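Local structure of uncharacterized protein (Kribbella flavida, 4LMI) at residues D19-R24 and W65-T70; A30-E35 and G103-V108; R38-Q43 and R107-W112; G76-V81 and F97-D102. The protein is of unknown function but has a SnoaL-like domain of the NTF2 clan and is a putative ketosteroid isomerase. All blocks are in the same frame, centred on the assembly; numbering follows the deposited sequence.

Overall arrangement
Four contacts tie the helices and strands of one NTF2-like domain together around a single mixed sheet. Interactions 2 and 3 share Arg107 and Val108 of strand 104-111, which has strand 37-41 on one flank and strand 90-101 on the other. Interaction 4 lies in hairpin 78-87/90-101, its centre about 10 Å from that of interaction 2 and about 13 Å from that of interaction 3. Interaction 1, at the outermost strand 65-75, touches interaction 4 through Val69 and Val81. Bound EPE, probably from the crystallisation liquor, comes within about 3 Å of the Trp65 side chain and about 4 Å of that of Trp112 (nearest atoms), so both may border a pocket. Interactions 3 and 4 also meet the second subunit.

Interaction 1 (D19-R24 and W65-T70); sequences DTLNGR and WQLTVT
A surface contact, largely polar, fastens the C-terminal end of helix 6-22 to the beginning of the edge strand 65-75. Arg24, where the chain leaves helical torsions just after helix 6-22, stacks its guanidinium flat on the Trp65 indole, the planes 12° apart, with CZ 3.7 Å from the centroid of the six-membered ring in a cation-pi contact. The same group grips the Trp65 backbone: Arg24 NH2 lies in the carbonyl plane, on a lone pair of Trp65 O, at 2.5 Å, while Arg24 NH1 turns back to Asn22 O at 2.8 Å. Asn22, its CG anti to the backbone N (chi1 -170°), bridges two residues. Asn22 OD1 takes an almost straight bond from Leu67 N (3.0 Å), and Asn22 ND2 gives one to Gln66 OE1 (2.9 Å), the two amide planes nearly perpendicular. At the indole rim Leu21 O meets Trp65 CH2 at 3.2 Å near the ring plane. An alanine in place of Trp65 would remove the stacking surface and would probably loosen Arg24, though the backbone acceptor would remain. Positive phi at Arg24 and two bonds back into the last turn make this helix end a Schellman motif, here laid against a sheet edge.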
# COMPACT_ATOMS: atom_id res chain seq x y z
N ASP B 19 2.84 -14.86 8.31
CA ASP B 19 2.76 -16.32 8.46
C ASP B 19 2.06 -16.73 9.76
O ASP B 19 1.18 -17.60 9.74
CB ASP B 19 4.15 -16.96 8.35
CG ASP B 19 4.69 -16.95 6.93
OD1 ASP B 19 3.93 -16.66 5.98
OD2 ASP B 19 5.89 -17.25 6.74
N THR B 20 2.42 -16.09 10.87
CA THR B 20 1.79 -16.38 12.17
C THR B 20 0.36 -15.86 12.25
O THR B 20 -0.50 -16.50 12.87
CB THR B 20 2.61 -15.87 13.37
OG1 THR B 20 2.78 -14.45 13.27
CG2 THR B 20 3.98 -16.58 13.44
N LEU B 21 0.10 -14.71 11.64
CA LEU B 21 -1.27 -14.18 11.57
C LEU B 21 -2.17 -15.12 10.77
O LEU B 21 -3.24 -15.52 11.25
CB LEU B 21 -1.29 -12.78 10.96
CG LEU B 21 -2.67 -12.11 10.87
CD1 LEU B 21 -3.38 -12.06 12.22
CD2 LEU B 21 -2.55 -10.71 10.26
N ASN B 22 -1.75 -15.48 9.56
CA ASN B 22 -2.57 -16.36 8.73
C ASN B 22 -2.76 -17.73 9.37
O ASN B 22 -3.82 -18.34 9.24
CB ASN B 22 -1.98 -16.50 7.33
CG ASN B 22 -2.92 -17.21 6.39
OD1 ASN B 22 -4.08 -16.80 6.22
ND2 ASN B 22 -2.45 -18.28 5.77
N GLY B 23 -1.74 -18.18 10.09
CA GLY B 23 -1.80 -19.45 10.80
C GLY B 23 -2.52 -19.38 12.13
O GLY B 23 -2.67 -20.40 12.79
N ARG B 24 -2.99 -18.19 12.51
CA ARG B 24 -3.62 -17.97 13.83
C ARG B 24 -2.74 -18.55 14.94
O ARG B 24 -3.23 -19.15 15.90
CB ARG B 24 -5.03 -18.58 13.89
CG ARG B 24 -6.10 -17.85 13.10
CD ARG B 24 -6.18 -18.34 11.67
NE ARG B 24 -7.44 -17.98 11.03
CZ ARG B 24 -7.62 -17.87 9.72
NH1 ARG B 24 -6.62 -18.09 8.87
NH2 ARG B 24 -8.82 -17.54 9.24
N TRP B 65 -11.32 -16.37 7.22
CA TRP B 65 -10.53 -15.60 6.27
C TRP B 65 -9.20 -16.23 5.98
O TRP B 65 -8.69 -17.03 6.77
CB TRP B 65 -10.33 -14.17 6.78
CG TRP B 65 -9.75 -14.13 8.16
CD1 TRP B 65 -10.43 -14.04 9.38
CD2 TRP B 65 -8.32 -14.21 8.53
NE1 TRP B 65 -9.55 -14.05 10.43
CE2 TRP B 65 -8.27 -14.15 9.99
CE3 TRP B 65 -7.13 -14.33 7.82
CZ2 TRP B 65 -7.07 -14.20 10.69
CZ3 TRP B 65 -5.93 -14.37 8.53
CH2 TRP B 65 -5.91 -14.31 9.93
N GLN B 66 -8.61 -15.86 4.85
CA GLN B 66 -7.33 -16.41 4.42
C GLN B 66 -6.56 -15.33 3.68
O GLN B 66 -7.13 -14.58 2.89
CB GLN B 66 -7.57 -17.60 3.49
CG GLN B 66 -6.33 -18.42 3.15
CD GLN B 66 -5.87 -19.32 4.28
OE1 GLN B 66 -4.67 -19.59 4.42
NE2 GLN B 66 -6.81 -19.78 5.10
N LEU B 67 -5.26 -15.23 3.95
CA LEU B 67 -4.41 -14.29 3.23
C LEU B 67 -3.23 -14.96 2.55
O LEU B 67 -2.75 -16.00 3.00
CB LEU B 67 -3.96 -13.13 4.13
CG LEU B 67 -3.17 -13.38 5.41
CD1 LEU B 67 -1.68 -13.44 5.13
CD2 LEU B 67 -3.47 -12.27 6.42
N THR B 68 -2.81 -14.37 1.44
CA THR B 68 -1.62 -14.79 0.71
C THR B 68 -0.84 -13.53 0.37
O THR B 68 -1.37 -12.61 -0.25
CB THR B 68 -2.00 -15.52 -0.60
OG1 THR B 68 -2.86 -16.62 -0.29
CG2 THR B 68 -0.76 -16.04 -1.31
N VAL B 69 0.42 -13.49 0.81
CA VAL B 69 1.29 -12.36 0.53
C VAL B 69 1.61 -12.31 -0.98
O VAL B 69 1.98 -13.33 -1.57
CB VAL B 69 2.59 -12.43 1.35
CG1 VAL B 69 3.58 -11.37 0.89
CG2 VAL B 69 2.29 -12.27 2.84
N THR B 70 1.43 -11.14 -1.59
CA THR B 70 1.68 -10.96 -3.02
C THR B 70 2.91 -10.10 -3.31
O THR B 70 3.59 -10.28 -4.32
CB THR B 70 0.45 -10.38 -3.75
OG1 THR B 70 -0.03 -9.23 -3.04
CG2 THR B 70 -0.65 -11.42 -3.84

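Interaction 2 (A30-E35 and G103-V108); sequences AALLAE and GLVSRV
A short parallel beta bridge joins strand 33-34, which follows helix 26-31, to the start of strand 104-111 in the main sheet. Leu33 pairs with Val105, their CA atoms 4.7 Å apart. The amide of Val105 gives a nearly straight hydrogen bond of 2.8 Å to Leu32 O, lying in the carbonyl plane; one step on, Ala34 N donates to Val105 O at 2.9 Å, this time from above the carbonyl plane. Val105 is thereby held through both its N-H and its C=O. Leu33 and Val105 send their side chains to the same face and lie alongside one another, Leu33 CD2 reaching Val105 CB at 4.1 Å. Leu32, with CG in the crowded position between N and carbonyl carbon (chi1 51°), sets CD1 4.2 Å from Val105 CG2, while helix 6-22 packs on it through Leu13, Tyr17 and Thr20. This places the bridge where the helical layer of the NTF2-like fold meets its curved sheet. Just beyond, Ser106 and Arg107 both face Glu99, a classic beta bulge in strand 104-111. Leu104 points toward the short strand: its CB packs 4.2 Å from Ala34 CB, and Leu104 CD2 reaches Ala31 O at 3.4 Å. The Ala34 methyl lies against the backbone, its CB 3.4 Å from Val105 O.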
# COMPACT_ATOMS: atom_id res chain seq x y z
N ALA B 30 1.87 -12.89 18.94
CA ALA B 30 2.01 -11.95 20.07
C ALA B 30 3.48 -11.65 20.39
O ALA B 30 3.82 -10.50 20.70
CB ALA B 30 1.28 -12.47 21.30
N ALA B 31 4.35 -12.66 20.29
CA ALA B 31 5.77 -12.50 20.64
C ALA B 31 6.56 -11.62 19.67
O ALA B 31 7.64 -11.13 20.02
CB ALA B 31 6.45 -13.86 20.80
N LEU B 32 6.05 -11.41 18.46
CA LEU B 32 6.72 -10.50 17.54
C LEU B 32 6.20 -9.06 17.58
O LEU B 32 6.70 -8.20 16.87
CB LEU B 32 6.74 -11.05 16.10
CG LEU B 32 5.45 -11.53 15.45
CD1 LEU B 32 4.63 -10.34 14.96
CD2 LEU B 32 5.78 -12.48 14.31
N LEU B 33 5.20 -8.81 18.43
CA LEU B 33 4.64 -7.46 18.58
C LEU B 33 5.26 -6.75 19.77
O LEU B 33 5.43 -7.35 20.83
CB LEU B 33 3.13 -7.53 18.78
CG LEU B 33 2.28 -8.28 17.76
CD1 LEU B 33 0.87 -8.45 18.31
CD2 LEU B 33 2.28 -7.57 16.41
N ALA B 34 5.57 -5.47 19.59
CA ALA B 34 5.99 -4.62 20.72
C ALA B 34 4.86 -4.53 21.74
O ALA B 34 3.68 -4.52 21.37
CB ALA B 34 6.36 -3.24 20.22
N GLU B 35 5.20 -4.45 23.02
CA GLU B 35 4.16 -4.31 24.05
C GLU B 35 3.27 -3.10 23.75
O GLU B 35 2.06 -3.15 24.02
CB GLU B 35 4.75 -4.25 25.46
CG GLU B 35 3.71 -4.48 26.55
CD GLU B 35 4.29 -4.84 27.90
OE1 GLU B 35 5.38 -4.32 28.26
OE2 GLU B 35 3.66 -5.64 28.62
N GLY B 103 13.61 -5.14 16.86
CA GLY B 103 13.24 -6.48 16.41
C GLY B 103 11.79 -6.89 16.65
O GLY B 103 11.45 -8.07 16.55
N LEU B 104 10.95 -5.91 16.97
CA LEU B 104 9.52 -6.14 17.19
C LEU B 104 8.70 -5.19 16.34
O LEU B 104 9.13 -4.07 16.04
CB LEU B 104 9.16 -5.94 18.67
CG LEU B 104 9.84 -6.85 19.71
CD1 LEU B 104 9.54 -6.38 21.13
CD2 LEU B 104 9.43 -8.30 19.52
N VAL B 105 7.50 -5.63 15.97
CA VAL B 105 6.56 -4.82 15.20
C VAL B 105 6.00 -3.73 16.12
O VAL B 105 5.29 -4.02 17.10
CB VAL B 105 5.44 -5.69 14.59
CG1 VAL B 105 4.34 -4.83 13.96
CG2 VAL B 105 6.02 -6.65 13.56
N SER B 106 6.31 -2.48 15.78
CA SER B 106 5.95 -1.32 16.58
C SER B 106 4.70 -0.60 16.06
O SER B 106 3.91 -0.06 16.84
CB SER B 106 7.13 -0.36 16.63
OG SER B 106 6.81 0.83 17.31
N ARG B 107 4.52 -0.59 14.74
CA ARG B 107 3.36 0.05 14.12
C ARG B 107 2.83 -0.83 13.01
O ARG B 107 3.61 -1.46 12.28
CB ARG B 107 3.72 1.43 13.56
CG ARG B 107 4.19 2.42 14.62
CD ARG B 107 4.49 3.79 14.05
NE ARG B 107 5.07 4.64 15.08
CZ ARG B 107 4.38 5.48 15.85
NH1 ARG B 107 3.07 5.60 15.70
NH2 ARG B 107 5.00 6.19 16.77
N VAL B 108 1.51 -0.89 12.90
CA VAL B 108 0.83 -1.59 11.80
C VAL B 108 -0.19 -0.61 11.26
O VAL B 108 -1.02 -0.11 12.01
CB VAL B 108 0.11 -2.88 12.29
CG1 VAL B 108 -0.66 -3.55 11.16
CG2 VAL B 108 1.10 -3.86 12.91

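Interaction 3 (R38-Q43 and R107-W112); sequences RYELPQ and RVTDFW
Strands 38-41 and 107-111 run parallel, their axes 4.7 Å apart at closest approach and 14° from alignment, joined by backbone bonds from Val108 N to Arg38 O, Glu40 N to Val108 O and Asp110 N to Glu40 O. Tyr39 and Val108 share one face, the ring edge meeting Val108 CG1 at CD1. Tyr39 OH donates to Asp110 OD2 at 2.8 Å, and Trp112 NE1 gives that oxygen a second bond of 3.0 Å, both from above the carboxylate plane. Leu41 CD2 touches the Trp112 ring edge at CD1, 3.6 Å away. On the other face Arg38 NH1 salt-bridges Glu40 OE2 at 2.9 Å. Arg107 NH1, a like charge, lies over the Arg38 guanidinium, 3.9 Å from Arg38 NE. Gln43 clasps the Trp112 backbone: OE1 accepts from Trp112 N at 2.6 Å and NE2 donates to Trp112 O at 3.2 Å. A water links Gln43 N and OE1 to Asp110 O. A leucine for Gln43 would remove both hydrogen bonds to Trp112 and that from NE2 to Glu114 O of the second subunit, and is likely to loosen the end of strand 104-111. Two donors on a buried carboxylate oxygen would probably stabilise Asp110 as the anion.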
# COMPACT_ATOMS: atom_id res chain seq x y z
N ARG B 38 1.11 -0.16 17.91
CA ARG B 38 0.02 0.73 17.53
C ARG B 38 -0.50 0.34 16.15
O ARG B 38 0.26 0.30 15.18
CB ARG B 38 0.49 2.19 17.55
CG ARG B 38 -0.53 3.17 17.00
CD ARG B 38 -0.14 4.60 17.31
NE ARG B 38 -0.76 5.53 16.38
CZ ARG B 38 -1.01 6.81 16.64
NH1 ARG B 38 -1.58 7.57 15.71
NH2 ARG B 38 -0.72 7.33 17.83
N TYR B 39 -1.80 0.03 16.09
CA TYR B 39 -2.49 -0.38 14.87
C TYR B 39 -3.44 0.71 14.42
O TYR B 39 -4.19 1.26 15.22
CB TYR B 39 -3.28 -1.66 15.16
CG TYR B 39 -4.16 -2.17 14.04
CD1 TYR B 39 -3.61 -2.80 12.93
CD2 TYR B 39 -5.55 -2.07 14.11
CE1 TYR B 39 -4.41 -3.30 11.92
CE2 TYR B 39 -6.37 -2.56 13.10
CZ TYR B 39 -5.79 -3.18 12.01
OH TYR B 39 -6.58 -3.67 11.00
N GLU B 40 -3.41 1.03 13.13
CA GLU B 40 -4.35 1.98 12.55
C GLU B 40 -5.04 1.36 11.35
O GLU B 40 -4.41 0.63 10.57
CB GLU B 40 -3.64 3.24 12.08
CG GLU B 40 -3.06 4.14 13.16
CD GLU B 40 -2.39 5.35 12.54
OE1 GLU B 40 -1.95 5.24 11.38
OE2 GLU B 40 -2.30 6.40 13.18
N LEU B 41 -6.33 1.67 11.22
CA LEU B 41 -7.09 1.46 10.00
C LEU B 41 -7.54 2.84 9.53
O LEU B 41 -8.61 3.31 9.93
CB LEU B 41 -8.33 0.61 10.29
CG LEU B 41 -8.24 -0.91 10.29
CD1 LEU B 41 -9.44 -1.50 11.02
CD2 LEU B 41 -8.17 -1.43 8.86
N PRO B 42 -6.71 3.52 8.70
CA PRO B 42 -7.02 4.90 8.33
C PRO B 42 -8.38 5.10 7.65
O PRO B 42 -9.02 6.14 7.87
CB PRO B 42 -5.88 5.28 7.38
CG PRO B 42 -4.73 4.47 7.90
CD PRO B 42 -5.33 3.15 8.30
N GLN B 43 -8.81 4.12 6.85
CA GLN B 43 -10.09 4.20 6.14
C GLN B 43 -11.28 4.38 7.09
O GLN B 43 -12.26 5.04 6.75
CB GLN B 43 -10.32 2.96 5.29
CG GLN B 43 -9.52 2.89 3.99
CD GLN B 43 -9.49 1.47 3.45
OE1 GLN B 43 -8.68 0.66 3.89
NE2 GLN B 43 -10.38 1.17 2.50
N ARG B 107 4.52 -0.59 14.74
CA ARG B 107 3.36 0.05 14.12
C ARG B 107 2.83 -0.83 13.01
O ARG B 107 3.61 -1.46 12.28
CB ARG B 107 3.72 1.43 13.56
CG ARG B 107 4.19 2.42 14.62
CD ARG B 107 4.49 3.79 14.05
NE ARG B 107 5.07 4.64 15.08
CZ ARG B 107 4.38 5.48 15.85
NH1 ARG B 107 3.07 5.60 15.70
NH2 ARG B 107 5.00 6.19 16.77
N VAL B 108 1.51 -0.89 12.90
CA VAL B 108 0.83 -1.59 11.80
C VAL B 108 -0.19 -0.61 11.26
O VAL B 108 -1.02 -0.11 12.01
CB VAL B 108 0.11 -2.88 12.29
CG1 VAL B 108 -0.66 -3.55 11.16
CG2 VAL B 108 1.10 -3.86 12.91
N THR B 109 -0.14 -0.32 9.96
CA THR B 109 -1.15 0.51 9.33
C THR B 109 -1.74 -0.28 8.16
O THR B 109 -1.03 -0.58 7.20
CB THR B 109 -0.58 1.88 8.88
OG1 THR B 109 -0.04 2.55 10.02
CG2 THR B 109 -1.67 2.76 8.28
N ASP B 110 -3.02 -0.61 8.29
CA ASP B 110 -3.75 -1.48 7.36
C ASP B 110 -4.58 -0.64 6.40
O ASP B 110 -5.29 0.27 6.83
CB ASP B 110 -4.75 -2.35 8.13
CG ASP B 110 -4.20 -3.71 8.55
OD1 ASP B 110 -2.97 -3.90 8.65
OD2 ASP B 110 -5.03 -4.60 8.82
N PHE B 111 -4.48 -0.97 5.11
CA PHE B 111 -5.41 -0.48 4.09
C PHE B 111 -6.10 -1.68 3.45
O PHE B 111 -5.44 -2.69 3.16
CB PHE B 111 -4.67 0.30 3.00
CG PHE B 111 -4.07 1.59 3.49
CD1 PHE B 111 -4.85 2.74 3.57
CD2 PHE B 111 -2.73 1.65 3.86
CE1 PHE B 111 -4.30 3.94 4.01
CE2 PHE B 111 -2.17 2.84 4.30
CZ PHE B 111 -2.96 3.99 4.38
N TRP B 112 -7.41 -1.57 3.24
CA TRP B 112 -8.18 -2.64 2.60
C TRP B 112 -8.94 -2.11 1.42
O TRP B 112 -10.15 -1.89 1.52
CB TRP B 112 -9.09 -3.32 3.62
CG TRP B 112 -8.26 -3.98 4.69
CD1 TRP B 112 -7.97 -3.50 5.97
CD2 TRP B 112 -7.52 -5.24 4.58
NE1 TRP B 112 -7.14 -4.38 6.64
CE2 TRP B 112 -6.84 -5.44 5.86
CE3 TRP B 112 -7.38 -6.21 3.58
CZ2 TRP B 112 -6.05 -6.56 6.11
CZ3 TRP B 112 -6.58 -7.33 3.85
CH2 TRP B 112 -5.94 -7.49 5.08
O HOH W 1 0.14 2.44 13.14
O HOH W 2 -7.60 1.53 6.40

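Interaction 4 (G76-V81 and F97-D102); sequences GPSAAV and FLEVVD
Backbone hydrogen bonds make Ala79 and Leu98 an antiparallel hydrogen-bonded pair: Ala79 N to Leu98 O at 3.0 Å and Leu98 N to Ala79 O at 2.9 Å, each donor somewhat above the carbonyl plane. Val100 N adds a bond of 2.8 Å to Pro77 O, in the carbonyl plane but less straight, at 145°. Ser78 with Glu99 and Ala80 with Phe97 are non-hydrogen-bonded pairs. These strands, 78-87 and 90-101, are the arms of a beta hairpin within the mixed sheet of the NTF2-like fold; their segments 78-81 and 97-101 run at 157°, nearly antiparallel. The polar side-chain contact is between Ser78 and Glu99. Glu99 bends at chi2 (-65°), so that Ser78 OG donates to the syn lone pair of Glu99 OE1 at 2.7 Å. Apolar contacts fall on both faces. The Ala80 methyl meets the Phe97 ring at CE1, 3.7 Å away, on the same face as Ser78 and Glu99; there Arg71 of the second subunit makes a cation-pi contact with Phe97, and Ala80 packs against Ala80 of the second subunit. On the other face Ala79 CB rests 4.1 Å from Leu98 CB, where Ala14 of helix 6-22 packs against Leu98.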
# COMPACT_ATOMS: atom_id res chain seq x y z
N GLY B 76 15.01 -0.59 5.62
CA GLY B 76 15.35 -0.20 7.00
C GLY B 76 14.36 -0.81 7.99
O GLY B 76 14.12 -2.02 7.95
N PRO B 77 13.74 0.02 8.84
CA PRO B 77 12.78 -0.49 9.83
C PRO B 77 11.37 -0.67 9.25
O PRO B 77 10.46 -1.07 9.98
CB PRO B 77 12.77 0.62 10.89
CG PRO B 77 12.99 1.87 10.10
CD PRO B 77 13.90 1.49 8.95
N SER B 78 11.20 -0.40 7.96
CA SER B 78 9.87 -0.31 7.36
C SER B 78 9.60 -1.45 6.39
O SER B 78 10.49 -1.86 5.63
CB SER B 78 9.71 1.03 6.62
OG SER B 78 10.04 2.12 7.46
N ALA B 79 8.36 -1.94 6.40
CA ALA B 79 7.90 -2.92 5.41
C ALA B 79 6.59 -2.47 4.80
O ALA B 79 5.79 -1.79 5.45
CB ALA B 79 7.74 -4.30 6.04
N ALA B 80 6.38 -2.81 3.53
CA ALA B 80 5.07 -2.66 2.89
C ALA B 80 4.72 -4.01 2.28
O ALA B 80 5.52 -4.59 1.54
CB ALA B 80 5.10 -1.58 1.82
N VAL B 81 3.54 -4.51 2.61
CA VAL B 81 3.15 -5.85 2.21
C VAL B 81 1.76 -5.78 1.61
O VAL B 81 0.85 -5.20 2.21
CB VAL B 81 3.15 -6.82 3.42
CG1 VAL B 81 2.81 -8.24 2.99
CG2 VAL B 81 4.49 -6.78 4.16
N PHE B 97 1.44 -1.40 6.05
CA PHE B 97 2.75 -0.83 6.37
C PHE B 97 3.13 -1.20 7.78
O PHE B 97 2.35 -1.02 8.71
CB PHE B 97 2.75 0.69 6.20
CG PHE B 97 2.59 1.14 4.77
CD1 PHE B 97 3.69 1.22 3.92
CD2 PHE B 97 1.33 1.48 4.28
CE1 PHE B 97 3.54 1.63 2.60
CE2 PHE B 97 1.17 1.89 2.96
CZ PHE B 97 2.28 1.96 2.12
N LEU B 98 4.34 -1.74 7.92
CA LEU B 98 4.87 -2.11 9.22
C LEU B 98 6.07 -1.25 9.57
O LEU B 98 6.84 -0.85 8.70
CB LEU B 98 5.29 -3.58 9.24
CG LEU B 98 4.27 -4.66 8.85
CD1 LEU B 98 4.95 -6.02 8.84
CD2 LEU B 98 3.08 -4.66 9.79
N GLU B 99 6.22 -0.96 10.86
CA GLU B 99 7.44 -0.33 11.36
C GLU B 99 7.98 -1.22 12.48
O GLU B 99 7.21 -1.69 13.33
CB GLU B 99 7.18 1.09 11.86
CG GLU B 99 6.53 2.01 10.84
CD GLU B 99 7.41 2.28 9.63
OE1 GLU B 99 8.64 2.05 9.71
OE2 GLU B 99 6.88 2.73 8.60
N VAL B 100 9.28 -1.45 12.45
CA VAL B 100 9.96 -2.34 13.39
C VAL B 100 10.88 -1.53 14.30
O VAL B 100 11.64 -0.68 13.83
CB VAL B 100 10.81 -3.38 12.63
CG1 VAL B 100 11.55 -4.31 13.59
CG2 VAL B 100 9.93 -4.17 11.66
N VAL B 101 10.80 -1.79 15.60
CA VAL B 101 11.70 -1.19 16.59
C VAL B 101 12.23 -2.31 17.48
O VAL B 101 11.44 -3.10 18.00
CB VAL B 101 10.97 -0.14 17.47
CG1 VAL B 101 11.91 0.41 18.54
CG2 VAL B 101 10.42 1.00 16.62
N ASP B 102 13.55 -2.38 17.63
CA ASP B 102 14.21 -3.40 18.47
C ASP B 102 13.75 -4.83 18.15
O ASP B 102 13.52 -5.64 19.06
CB ASP B 102 13.99 -3.10 19.97
CG ASP B 102 14.54 -1.74 20.40
OD1 ASP B 102 15.54 -1.27 19.82
OD2 ASP B 102 13.97 -1.15 21.34